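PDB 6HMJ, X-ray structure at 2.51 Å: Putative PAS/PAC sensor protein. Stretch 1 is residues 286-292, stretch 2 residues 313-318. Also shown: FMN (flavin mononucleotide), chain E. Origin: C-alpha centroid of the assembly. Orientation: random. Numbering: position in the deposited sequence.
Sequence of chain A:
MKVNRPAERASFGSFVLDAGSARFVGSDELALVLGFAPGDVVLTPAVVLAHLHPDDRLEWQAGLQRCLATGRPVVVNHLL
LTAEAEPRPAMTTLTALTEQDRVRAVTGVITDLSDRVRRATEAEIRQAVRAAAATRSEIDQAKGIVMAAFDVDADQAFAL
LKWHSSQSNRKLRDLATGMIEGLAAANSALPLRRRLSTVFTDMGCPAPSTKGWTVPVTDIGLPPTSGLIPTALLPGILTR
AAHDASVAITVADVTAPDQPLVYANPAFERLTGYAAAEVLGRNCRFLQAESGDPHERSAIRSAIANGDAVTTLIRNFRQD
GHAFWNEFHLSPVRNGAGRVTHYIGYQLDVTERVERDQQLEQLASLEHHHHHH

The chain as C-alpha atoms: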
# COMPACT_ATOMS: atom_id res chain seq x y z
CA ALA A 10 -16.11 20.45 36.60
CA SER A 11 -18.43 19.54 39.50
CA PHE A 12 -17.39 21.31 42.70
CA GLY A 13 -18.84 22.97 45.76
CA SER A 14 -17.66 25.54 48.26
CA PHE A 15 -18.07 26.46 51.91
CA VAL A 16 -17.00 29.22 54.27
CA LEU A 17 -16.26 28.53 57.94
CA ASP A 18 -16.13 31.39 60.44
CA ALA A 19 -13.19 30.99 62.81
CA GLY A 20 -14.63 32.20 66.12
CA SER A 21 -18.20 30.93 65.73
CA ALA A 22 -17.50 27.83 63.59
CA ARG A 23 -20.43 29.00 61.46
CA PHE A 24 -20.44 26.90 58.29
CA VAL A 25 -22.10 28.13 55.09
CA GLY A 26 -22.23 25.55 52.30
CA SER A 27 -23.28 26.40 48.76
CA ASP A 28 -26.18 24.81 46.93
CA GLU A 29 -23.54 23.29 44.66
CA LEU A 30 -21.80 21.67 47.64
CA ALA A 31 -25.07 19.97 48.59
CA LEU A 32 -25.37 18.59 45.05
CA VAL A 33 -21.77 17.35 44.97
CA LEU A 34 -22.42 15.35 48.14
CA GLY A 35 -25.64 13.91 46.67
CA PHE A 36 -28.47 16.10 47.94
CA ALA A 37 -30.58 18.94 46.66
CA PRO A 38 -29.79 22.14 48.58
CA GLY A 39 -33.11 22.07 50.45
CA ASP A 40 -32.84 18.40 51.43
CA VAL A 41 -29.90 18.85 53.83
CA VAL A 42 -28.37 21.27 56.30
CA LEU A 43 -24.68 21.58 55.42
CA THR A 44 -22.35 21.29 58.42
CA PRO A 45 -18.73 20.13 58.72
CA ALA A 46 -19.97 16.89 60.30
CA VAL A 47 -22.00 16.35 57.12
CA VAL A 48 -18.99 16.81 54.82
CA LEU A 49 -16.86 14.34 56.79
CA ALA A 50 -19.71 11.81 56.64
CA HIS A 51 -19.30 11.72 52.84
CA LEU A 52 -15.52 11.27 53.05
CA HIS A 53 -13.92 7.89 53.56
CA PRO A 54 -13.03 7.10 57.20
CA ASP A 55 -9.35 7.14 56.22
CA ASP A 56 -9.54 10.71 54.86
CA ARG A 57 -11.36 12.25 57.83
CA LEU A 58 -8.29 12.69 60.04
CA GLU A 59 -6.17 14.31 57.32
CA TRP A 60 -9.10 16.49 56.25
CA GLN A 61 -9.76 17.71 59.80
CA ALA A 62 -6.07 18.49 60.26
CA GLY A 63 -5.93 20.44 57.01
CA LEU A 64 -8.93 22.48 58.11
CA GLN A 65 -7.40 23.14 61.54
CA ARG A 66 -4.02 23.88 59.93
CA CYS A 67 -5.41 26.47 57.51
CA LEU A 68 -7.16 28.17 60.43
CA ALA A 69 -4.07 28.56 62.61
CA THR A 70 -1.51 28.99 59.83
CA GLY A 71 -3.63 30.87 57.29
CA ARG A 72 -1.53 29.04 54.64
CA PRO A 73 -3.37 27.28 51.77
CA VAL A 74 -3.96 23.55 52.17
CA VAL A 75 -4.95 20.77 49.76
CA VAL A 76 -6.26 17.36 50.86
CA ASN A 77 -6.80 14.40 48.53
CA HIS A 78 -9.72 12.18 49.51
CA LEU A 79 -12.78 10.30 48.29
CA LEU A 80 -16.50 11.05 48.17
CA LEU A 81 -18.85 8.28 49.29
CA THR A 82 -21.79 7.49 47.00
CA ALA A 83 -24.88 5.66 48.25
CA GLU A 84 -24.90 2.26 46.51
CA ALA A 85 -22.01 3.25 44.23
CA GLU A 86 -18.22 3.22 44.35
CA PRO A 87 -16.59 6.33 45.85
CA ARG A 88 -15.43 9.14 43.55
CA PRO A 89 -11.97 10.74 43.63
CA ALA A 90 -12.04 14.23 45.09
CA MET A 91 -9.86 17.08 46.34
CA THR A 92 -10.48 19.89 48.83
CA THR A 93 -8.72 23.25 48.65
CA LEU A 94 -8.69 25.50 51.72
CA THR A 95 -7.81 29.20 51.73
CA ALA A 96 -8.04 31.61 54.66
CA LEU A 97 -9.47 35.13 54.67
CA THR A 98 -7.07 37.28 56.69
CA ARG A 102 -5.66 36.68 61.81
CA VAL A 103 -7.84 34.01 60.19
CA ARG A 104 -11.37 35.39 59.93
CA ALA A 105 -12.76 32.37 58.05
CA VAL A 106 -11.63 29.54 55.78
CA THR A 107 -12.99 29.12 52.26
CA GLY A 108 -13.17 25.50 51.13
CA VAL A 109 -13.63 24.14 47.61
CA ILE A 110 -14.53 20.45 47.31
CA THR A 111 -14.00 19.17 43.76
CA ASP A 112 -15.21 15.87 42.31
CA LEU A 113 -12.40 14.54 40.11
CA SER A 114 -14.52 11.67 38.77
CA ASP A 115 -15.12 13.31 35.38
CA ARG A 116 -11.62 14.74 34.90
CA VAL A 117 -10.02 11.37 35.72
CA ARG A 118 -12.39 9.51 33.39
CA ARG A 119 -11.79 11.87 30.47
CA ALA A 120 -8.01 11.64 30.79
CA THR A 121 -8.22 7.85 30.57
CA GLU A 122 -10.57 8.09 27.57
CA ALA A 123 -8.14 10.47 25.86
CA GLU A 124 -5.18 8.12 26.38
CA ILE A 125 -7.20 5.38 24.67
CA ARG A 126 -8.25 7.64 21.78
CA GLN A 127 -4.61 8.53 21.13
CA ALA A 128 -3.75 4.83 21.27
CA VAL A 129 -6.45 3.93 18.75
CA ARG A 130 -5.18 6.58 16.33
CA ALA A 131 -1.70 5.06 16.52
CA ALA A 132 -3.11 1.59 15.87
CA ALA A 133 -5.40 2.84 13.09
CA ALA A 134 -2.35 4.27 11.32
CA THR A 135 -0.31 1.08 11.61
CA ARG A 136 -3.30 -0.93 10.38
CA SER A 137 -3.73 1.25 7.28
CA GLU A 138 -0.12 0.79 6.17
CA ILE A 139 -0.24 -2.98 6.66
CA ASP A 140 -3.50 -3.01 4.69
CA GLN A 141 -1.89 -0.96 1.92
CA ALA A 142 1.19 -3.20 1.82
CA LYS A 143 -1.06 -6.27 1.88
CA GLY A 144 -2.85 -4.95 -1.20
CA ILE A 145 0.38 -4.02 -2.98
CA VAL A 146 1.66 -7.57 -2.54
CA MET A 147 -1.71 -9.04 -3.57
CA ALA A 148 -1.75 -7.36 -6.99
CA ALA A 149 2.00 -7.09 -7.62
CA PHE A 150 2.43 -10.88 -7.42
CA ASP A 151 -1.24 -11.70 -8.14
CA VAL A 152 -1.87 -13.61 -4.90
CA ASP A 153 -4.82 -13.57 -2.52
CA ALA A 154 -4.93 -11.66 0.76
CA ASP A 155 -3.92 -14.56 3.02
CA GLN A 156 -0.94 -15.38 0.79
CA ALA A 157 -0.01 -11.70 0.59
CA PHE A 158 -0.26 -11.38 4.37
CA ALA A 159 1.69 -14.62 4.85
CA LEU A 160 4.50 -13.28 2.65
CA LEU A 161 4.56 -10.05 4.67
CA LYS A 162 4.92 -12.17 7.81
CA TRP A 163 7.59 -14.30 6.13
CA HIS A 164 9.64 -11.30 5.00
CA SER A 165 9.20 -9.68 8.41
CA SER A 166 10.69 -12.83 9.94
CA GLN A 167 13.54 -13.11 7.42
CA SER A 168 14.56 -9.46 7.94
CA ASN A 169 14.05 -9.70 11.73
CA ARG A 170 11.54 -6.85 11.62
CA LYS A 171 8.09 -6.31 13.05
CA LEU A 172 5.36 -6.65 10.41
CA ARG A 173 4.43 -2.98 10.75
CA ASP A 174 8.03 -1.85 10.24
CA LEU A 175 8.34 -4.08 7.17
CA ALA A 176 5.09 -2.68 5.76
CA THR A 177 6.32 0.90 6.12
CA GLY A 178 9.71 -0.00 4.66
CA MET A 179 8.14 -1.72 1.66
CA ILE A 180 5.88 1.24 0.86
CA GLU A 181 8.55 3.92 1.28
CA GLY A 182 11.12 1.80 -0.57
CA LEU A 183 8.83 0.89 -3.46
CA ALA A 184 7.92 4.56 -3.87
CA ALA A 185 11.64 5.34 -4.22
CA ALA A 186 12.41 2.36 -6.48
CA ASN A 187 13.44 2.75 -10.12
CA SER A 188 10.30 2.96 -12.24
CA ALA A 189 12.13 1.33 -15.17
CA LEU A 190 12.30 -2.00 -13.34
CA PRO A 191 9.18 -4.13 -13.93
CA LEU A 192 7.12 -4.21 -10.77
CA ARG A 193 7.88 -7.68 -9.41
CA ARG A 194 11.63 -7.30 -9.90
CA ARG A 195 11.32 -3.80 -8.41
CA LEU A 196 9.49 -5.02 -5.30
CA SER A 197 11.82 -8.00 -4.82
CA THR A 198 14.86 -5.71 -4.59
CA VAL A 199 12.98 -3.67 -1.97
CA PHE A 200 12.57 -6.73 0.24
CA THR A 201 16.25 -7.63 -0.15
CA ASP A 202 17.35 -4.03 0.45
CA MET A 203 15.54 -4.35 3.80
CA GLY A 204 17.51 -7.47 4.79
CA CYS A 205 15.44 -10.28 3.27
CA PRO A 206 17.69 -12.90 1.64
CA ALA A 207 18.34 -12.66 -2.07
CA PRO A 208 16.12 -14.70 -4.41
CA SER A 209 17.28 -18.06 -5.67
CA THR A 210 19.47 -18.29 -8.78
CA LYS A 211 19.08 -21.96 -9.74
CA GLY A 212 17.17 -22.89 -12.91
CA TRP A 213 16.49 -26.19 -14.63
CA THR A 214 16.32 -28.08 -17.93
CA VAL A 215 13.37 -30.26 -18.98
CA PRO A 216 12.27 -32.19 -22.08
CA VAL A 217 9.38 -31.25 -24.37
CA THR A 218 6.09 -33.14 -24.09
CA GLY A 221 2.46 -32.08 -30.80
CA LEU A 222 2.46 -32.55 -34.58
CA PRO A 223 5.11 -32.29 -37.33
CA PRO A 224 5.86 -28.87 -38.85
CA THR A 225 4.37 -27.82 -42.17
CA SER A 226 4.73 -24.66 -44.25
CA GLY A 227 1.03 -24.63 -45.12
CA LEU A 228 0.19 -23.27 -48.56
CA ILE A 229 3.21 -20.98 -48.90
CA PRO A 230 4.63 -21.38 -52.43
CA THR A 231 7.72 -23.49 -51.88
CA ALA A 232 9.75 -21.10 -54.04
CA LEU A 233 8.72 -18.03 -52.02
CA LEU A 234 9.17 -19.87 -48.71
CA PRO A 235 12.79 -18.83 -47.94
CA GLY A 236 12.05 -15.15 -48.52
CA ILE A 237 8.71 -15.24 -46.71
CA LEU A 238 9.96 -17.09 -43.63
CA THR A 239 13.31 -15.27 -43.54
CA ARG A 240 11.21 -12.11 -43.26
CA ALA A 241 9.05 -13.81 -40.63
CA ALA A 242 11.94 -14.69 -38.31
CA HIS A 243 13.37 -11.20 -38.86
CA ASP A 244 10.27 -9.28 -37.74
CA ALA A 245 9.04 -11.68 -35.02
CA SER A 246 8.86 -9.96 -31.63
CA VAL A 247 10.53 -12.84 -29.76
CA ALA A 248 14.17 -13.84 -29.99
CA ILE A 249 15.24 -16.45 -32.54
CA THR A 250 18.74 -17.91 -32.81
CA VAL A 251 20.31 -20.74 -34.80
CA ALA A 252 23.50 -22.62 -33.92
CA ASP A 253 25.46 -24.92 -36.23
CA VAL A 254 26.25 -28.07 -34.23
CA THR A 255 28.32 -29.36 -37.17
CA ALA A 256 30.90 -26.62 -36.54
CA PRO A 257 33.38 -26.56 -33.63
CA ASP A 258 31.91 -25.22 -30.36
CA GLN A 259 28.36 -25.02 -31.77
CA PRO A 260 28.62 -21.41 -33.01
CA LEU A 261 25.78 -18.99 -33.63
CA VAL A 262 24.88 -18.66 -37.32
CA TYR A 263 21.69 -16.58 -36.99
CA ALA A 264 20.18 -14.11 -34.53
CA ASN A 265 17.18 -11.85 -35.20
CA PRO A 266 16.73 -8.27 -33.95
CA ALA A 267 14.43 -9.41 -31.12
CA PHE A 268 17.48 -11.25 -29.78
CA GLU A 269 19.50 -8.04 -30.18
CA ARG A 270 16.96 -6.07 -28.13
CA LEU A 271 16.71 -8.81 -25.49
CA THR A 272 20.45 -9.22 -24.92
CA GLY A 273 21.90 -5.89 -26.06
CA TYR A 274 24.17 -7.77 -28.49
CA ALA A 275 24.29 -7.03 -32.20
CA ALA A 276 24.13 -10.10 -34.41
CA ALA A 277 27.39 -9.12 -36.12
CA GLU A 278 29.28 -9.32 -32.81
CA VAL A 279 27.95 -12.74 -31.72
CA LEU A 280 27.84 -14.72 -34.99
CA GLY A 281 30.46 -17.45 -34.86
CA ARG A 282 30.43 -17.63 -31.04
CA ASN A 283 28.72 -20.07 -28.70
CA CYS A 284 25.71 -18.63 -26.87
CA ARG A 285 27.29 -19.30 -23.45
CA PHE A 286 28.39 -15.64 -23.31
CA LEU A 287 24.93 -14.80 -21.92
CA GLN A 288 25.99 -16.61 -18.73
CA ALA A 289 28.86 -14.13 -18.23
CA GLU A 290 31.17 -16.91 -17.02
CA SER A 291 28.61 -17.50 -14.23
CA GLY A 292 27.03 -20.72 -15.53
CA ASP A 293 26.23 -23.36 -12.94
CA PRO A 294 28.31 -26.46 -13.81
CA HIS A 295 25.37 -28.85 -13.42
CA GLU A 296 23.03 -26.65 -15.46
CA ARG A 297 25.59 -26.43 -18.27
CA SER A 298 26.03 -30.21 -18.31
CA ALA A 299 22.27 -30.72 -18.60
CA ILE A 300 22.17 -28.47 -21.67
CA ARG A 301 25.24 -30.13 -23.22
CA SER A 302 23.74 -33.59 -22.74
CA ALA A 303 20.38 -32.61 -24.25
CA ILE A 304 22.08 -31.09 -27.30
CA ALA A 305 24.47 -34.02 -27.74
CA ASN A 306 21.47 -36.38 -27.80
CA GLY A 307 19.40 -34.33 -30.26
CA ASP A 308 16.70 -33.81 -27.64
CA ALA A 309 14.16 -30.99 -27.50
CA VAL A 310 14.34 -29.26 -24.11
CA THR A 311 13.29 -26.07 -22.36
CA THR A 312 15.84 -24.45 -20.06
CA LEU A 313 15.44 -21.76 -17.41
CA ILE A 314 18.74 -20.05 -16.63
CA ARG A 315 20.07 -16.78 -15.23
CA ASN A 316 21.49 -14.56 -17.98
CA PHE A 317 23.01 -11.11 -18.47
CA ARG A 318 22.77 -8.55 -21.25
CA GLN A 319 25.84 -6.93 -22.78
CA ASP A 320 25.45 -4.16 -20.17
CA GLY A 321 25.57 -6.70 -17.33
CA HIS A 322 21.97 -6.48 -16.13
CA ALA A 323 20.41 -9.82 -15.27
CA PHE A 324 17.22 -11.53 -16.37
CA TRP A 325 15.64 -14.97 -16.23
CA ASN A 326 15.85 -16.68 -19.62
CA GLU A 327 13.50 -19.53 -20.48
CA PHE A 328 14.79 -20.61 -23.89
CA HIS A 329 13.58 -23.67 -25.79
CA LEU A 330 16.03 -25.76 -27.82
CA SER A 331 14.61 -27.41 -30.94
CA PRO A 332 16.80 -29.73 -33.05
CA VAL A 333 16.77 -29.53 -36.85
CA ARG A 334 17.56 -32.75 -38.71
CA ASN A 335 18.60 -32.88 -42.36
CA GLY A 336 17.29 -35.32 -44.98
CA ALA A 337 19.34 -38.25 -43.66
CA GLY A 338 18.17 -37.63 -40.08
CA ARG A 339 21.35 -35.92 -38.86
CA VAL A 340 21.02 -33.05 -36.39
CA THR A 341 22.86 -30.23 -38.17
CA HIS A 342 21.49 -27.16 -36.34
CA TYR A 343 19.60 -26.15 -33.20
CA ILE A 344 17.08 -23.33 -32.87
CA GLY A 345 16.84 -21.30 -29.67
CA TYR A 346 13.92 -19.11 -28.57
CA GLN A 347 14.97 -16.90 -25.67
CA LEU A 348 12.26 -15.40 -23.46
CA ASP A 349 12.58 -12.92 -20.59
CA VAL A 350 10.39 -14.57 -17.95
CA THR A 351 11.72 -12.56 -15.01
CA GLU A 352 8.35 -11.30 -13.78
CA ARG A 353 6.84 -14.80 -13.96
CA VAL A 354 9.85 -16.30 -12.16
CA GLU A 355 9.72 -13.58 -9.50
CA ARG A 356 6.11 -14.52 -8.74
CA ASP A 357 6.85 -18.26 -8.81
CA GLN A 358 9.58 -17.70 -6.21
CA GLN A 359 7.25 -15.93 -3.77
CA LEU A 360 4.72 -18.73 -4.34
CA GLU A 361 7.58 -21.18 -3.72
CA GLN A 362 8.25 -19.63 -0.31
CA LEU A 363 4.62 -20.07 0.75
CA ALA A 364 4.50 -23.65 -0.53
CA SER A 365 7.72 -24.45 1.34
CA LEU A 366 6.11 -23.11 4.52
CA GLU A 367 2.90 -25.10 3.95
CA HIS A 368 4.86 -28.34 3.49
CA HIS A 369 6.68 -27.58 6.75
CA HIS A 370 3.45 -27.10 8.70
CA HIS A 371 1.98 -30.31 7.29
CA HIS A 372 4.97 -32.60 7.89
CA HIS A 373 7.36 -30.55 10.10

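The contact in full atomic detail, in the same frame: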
# COMPACT_ATOMS: atom_id res chain seq x y z
N PHE A 286 27.98 -16.96 -23.80
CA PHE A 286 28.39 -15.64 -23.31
C PHE A 286 27.28 -14.96 -22.52
O PHE A 286 27.56 -14.03 -21.75
CB PHE A 286 28.83 -14.74 -24.46
CG PHE A 286 27.81 -14.57 -25.56
CD1 PHE A 286 26.78 -13.65 -25.44
CD2 PHE A 286 27.90 -15.32 -26.73
CE1 PHE A 286 25.85 -13.49 -26.46
CE2 PHE A 286 26.98 -15.16 -27.75
CZ PHE A 286 25.95 -14.24 -27.62
N LEU A 287 26.02 -15.37 -22.70
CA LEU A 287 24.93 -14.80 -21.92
C LEU A 287 25.02 -15.17 -20.45
O LEU A 287 24.40 -14.51 -19.61
CB LEU A 287 23.58 -15.25 -22.49
CG LEU A 287 23.27 -14.76 -23.90
CD1 LEU A 287 21.99 -15.38 -24.41
CD2 LEU A 287 23.17 -13.24 -23.92
N GLN A 288 25.79 -16.21 -20.11
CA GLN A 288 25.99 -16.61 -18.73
C GLN A 288 27.06 -15.78 -18.03
O GLN A 288 27.17 -15.85 -16.80
CB GLN A 288 26.37 -18.09 -18.67
CG GLN A 288 25.32 -19.02 -19.24
CD GLN A 288 25.89 -20.37 -19.62
OE1 GLN A 288 26.92 -20.79 -19.11
NE2 GLN A 288 25.22 -21.06 -20.54
N ALA A 289 27.83 -14.99 -18.78
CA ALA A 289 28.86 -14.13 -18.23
C ALA A 289 29.78 -14.91 -17.29
O ALA A 289 30.06 -14.50 -16.16
CB ALA A 289 28.24 -12.92 -17.51
N GLU A 290 30.25 -16.05 -17.78
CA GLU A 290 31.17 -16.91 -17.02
C GLU A 290 30.60 -17.26 -15.65
O GLU A 290 31.36 -17.60 -14.73
CB GLU A 290 32.54 -16.24 -16.87
CG GLU A 290 33.15 -15.74 -18.18
CD GLU A 290 33.50 -16.85 -19.14
OE1 GLU A 290 33.41 -18.03 -18.75
OE2 GLU A 290 33.87 -16.54 -20.30
N SER A 291 29.28 -17.18 -15.49
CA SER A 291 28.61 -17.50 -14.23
C SER A 291 27.64 -18.67 -14.37
O SER A 291 26.65 -18.75 -13.65
CB SER A 291 27.88 -16.28 -13.69
OG SER A 291 28.74 -15.15 -13.62
N GLY A 292 27.92 -19.59 -15.29
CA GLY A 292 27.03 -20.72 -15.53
C GLY A 292 27.24 -21.82 -14.51
O GLY A 292 28.37 -22.24 -14.25
N LEU A 313 15.47 -23.02 -18.14
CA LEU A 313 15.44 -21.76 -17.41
C LEU A 313 16.82 -21.53 -16.82
O LEU A 313 17.39 -22.42 -16.18
CB LEU A 313 14.38 -21.79 -16.30
CG LEU A 313 14.24 -20.52 -15.46
CD1 LEU A 313 13.81 -19.35 -16.33
CD2 LEU A 313 13.27 -20.74 -14.31
N ILE A 314 17.38 -20.34 -17.05
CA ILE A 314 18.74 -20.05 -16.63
C ILE A 314 18.88 -18.55 -16.42
O ILE A 314 18.18 -17.74 -17.04
CB ILE A 314 19.76 -20.57 -17.67
CG1 ILE A 314 21.19 -20.49 -17.12
CG2 ILE A 314 19.65 -19.78 -18.98
CD1 ILE A 314 22.21 -21.23 -17.96
N ARG A 315 19.80 -18.18 -15.53
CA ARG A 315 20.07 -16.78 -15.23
C ARG A 315 21.06 -16.24 -16.26
O ARG A 315 22.11 -16.84 -16.50
CB ARG A 315 20.63 -16.66 -13.81
CG ARG A 315 20.73 -15.24 -13.27
CD ARG A 315 19.36 -14.68 -12.91
NE ARG A 315 19.46 -13.41 -12.18
CZ ARG A 315 18.43 -12.58 -11.98
NH1 ARG A 315 17.23 -12.87 -12.46
NH2 ARG A 315 18.62 -11.46 -11.30
N ASN A 316 20.71 -15.12 -16.89
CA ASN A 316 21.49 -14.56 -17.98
C ASN A 316 21.74 -13.07 -17.74
O ASN A 316 21.20 -12.47 -16.81
CB ASN A 316 20.79 -14.72 -19.33
CG ASN A 316 20.98 -16.10 -19.97
OD1 ASN A 316 20.40 -16.36 -21.01
ND2 ASN A 316 21.80 -16.96 -19.36
N PHE A 317 22.56 -12.49 -18.61
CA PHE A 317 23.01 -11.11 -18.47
C PHE A 317 23.17 -10.49 -19.84
O PHE A 317 23.77 -11.09 -20.73
CB PHE A 317 24.33 -11.05 -17.69
CG PHE A 317 24.32 -11.87 -16.43
CD1 PHE A 317 24.68 -13.20 -16.45
CD2 PHE A 317 23.92 -11.31 -15.23
CE1 PHE A 317 24.66 -13.96 -15.30
CE2 PHE A 317 23.90 -12.05 -14.07
CZ PHE A 317 24.27 -13.38 -14.10
N ARG A 318 22.63 -9.29 -20.00
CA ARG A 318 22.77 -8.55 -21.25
C ARG A 318 24.21 -8.05 -21.40
O ARG A 318 25.04 -8.19 -20.49
CB ARG A 318 21.78 -7.38 -21.29
CG ARG A 318 20.34 -7.79 -21.00
CD ARG A 318 19.39 -6.61 -21.08
NE ARG A 318 19.73 -5.54 -20.15
CZ ARG A 318 18.99 -4.45 -19.95
NH1 ARG A 318 17.86 -4.28 -20.61
NH2 ARG A 318 19.39 -3.53 -19.08
N1 FMN E . 22.71 -20.76 -22.98
C2 FMN E . 22.36 -19.68 -22.25
O2 FMN E . 22.80 -19.57 -21.09
N3 FMN E . 21.56 -18.72 -22.73
C4 FMN E . 21.04 -18.75 -23.96
O4 FMN E . 20.29 -17.84 -24.36
C4A FMN E . 21.37 -19.90 -24.82
N5 FMN E . 20.89 -20.01 -26.08
C5A FMN E . 21.21 -21.08 -26.84
C6 FMN E . 20.69 -21.16 -28.13
C7 FMN E . 21.00 -22.24 -28.95
C7M FMN E . 20.43 -22.31 -30.34
C8 FMN E . 21.89 -23.31 -28.43
C8M FMN E . 22.26 -24.50 -29.28
C9 FMN E . 22.41 -23.24 -27.15
C9A FMN E . 22.10 -22.16 -26.32
N10 FMN E . 22.62 -22.05 -25.01
C10 FMN E . 22.26 -20.93 -24.24
C1' FMN E . 23.49 -23.05 -24.38
C2' FMN E . 24.95 -22.66 -24.54
O2' FMN E . 25.18 -22.03 -25.80
C3' FMN E . 25.81 -23.91 -24.44
O3' FMN E . 25.41 -24.83 -25.47
C4' FMN E . 25.68 -24.61 -23.10
O4' FMN E . 26.03 -23.73 -22.03
C5' FMN E . 26.59 -25.83 -23.16
O5' FMN E . 27.44 -25.92 -22.02
P FMN E . 28.97 -25.47 -22.15
O1P FMN E . 29.49 -25.70 -20.75
O2P FMN E . 29.54 -26.39 -23.20
O3P FMN E . 28.92 -24.03 -22.61
O HOH W 1 26.45 -11.54 -21.64

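The contact is a small one, 332 Å² summed over both sides, in which a single direct hydrogen bond, a bridging water and a shared flavin mononucleotide tie a 3-10 segment and the turn after it to the end of a strand.

The direct bond runs from Phe317 N to Leu287 O, 2.9 Å with an N-H...O angle of 132°. The same carbonyl oxygen lies 3.3 Å from Asn316 CA, with an angle of 126° at the hydrogen, so Leu287 O receives a conventional bond and a CA-H...O contact from consecutive strand residues. Water 1 extends the link between main chains: it donates to Phe286 O at 2.7 Å and to Phe317 O at 2.9 Å. The closest CA pair across the stretches, Gln288 CA to Asn316 CA at 5.0 Å, lies beside this backbone junction.

Stretch 1 is shaped by its own bonds. Ala289 N donates to Phe286 O (3.1 Å), and Ser291 N to Gln288 O (2.8 Å) within a type I' turn from Gln288 to Ser291. Positive phi at Ala289 and Glu290 (51° and 53°) fits that turn, while Ser291 OG donates to Ala289 O at 2.9 Å. Ala289 and Ser291 direct CA-to-CB toward the strand; Glu290 points away and makes no contact.

Phe317 gives the largest covered area, 83 Å². Its chi1 is -48° (m), and although its CA-to-CB bond runs sideways, the end of the ring comes nearer to stretch 1. Leu287 O lies at the ring edge, near its plane. Ala289 CB packs 3.7 Å from Phe317 CD1, an apolar contact at ordinary van der Waals distance, and Gln288 O lies 3.5 Å from Phe317 CE1.

The buried amides turn to the flavin. Gln288, whose CA-to-CB bond points away from the strand, uses NE2 to donate to FMN O2 at 2.9 Å (158°) and to FMN O4' at 3.2 Å (164°). Asn316 matches the flavin with both ends of its amide: FMN N3 donates to Asn316 OD1 at 3.1 Å (167°), and Asn316 ND2 donates to FMN O2 at 3.3 Å (161°). FMN O2 thus accepts from both stretches. Asn316 ND2 also donates to Arg315 O (2.9 Å, 143°), helping to orient the amide. Nonpolar groups line the same site, with Leu287 CD1 3.0 Å from FMN O4 and Ile314 CD1 3.6 Å from FMN O2; Ile314 CD1 is also 4.0 Å from Gln288 NE2.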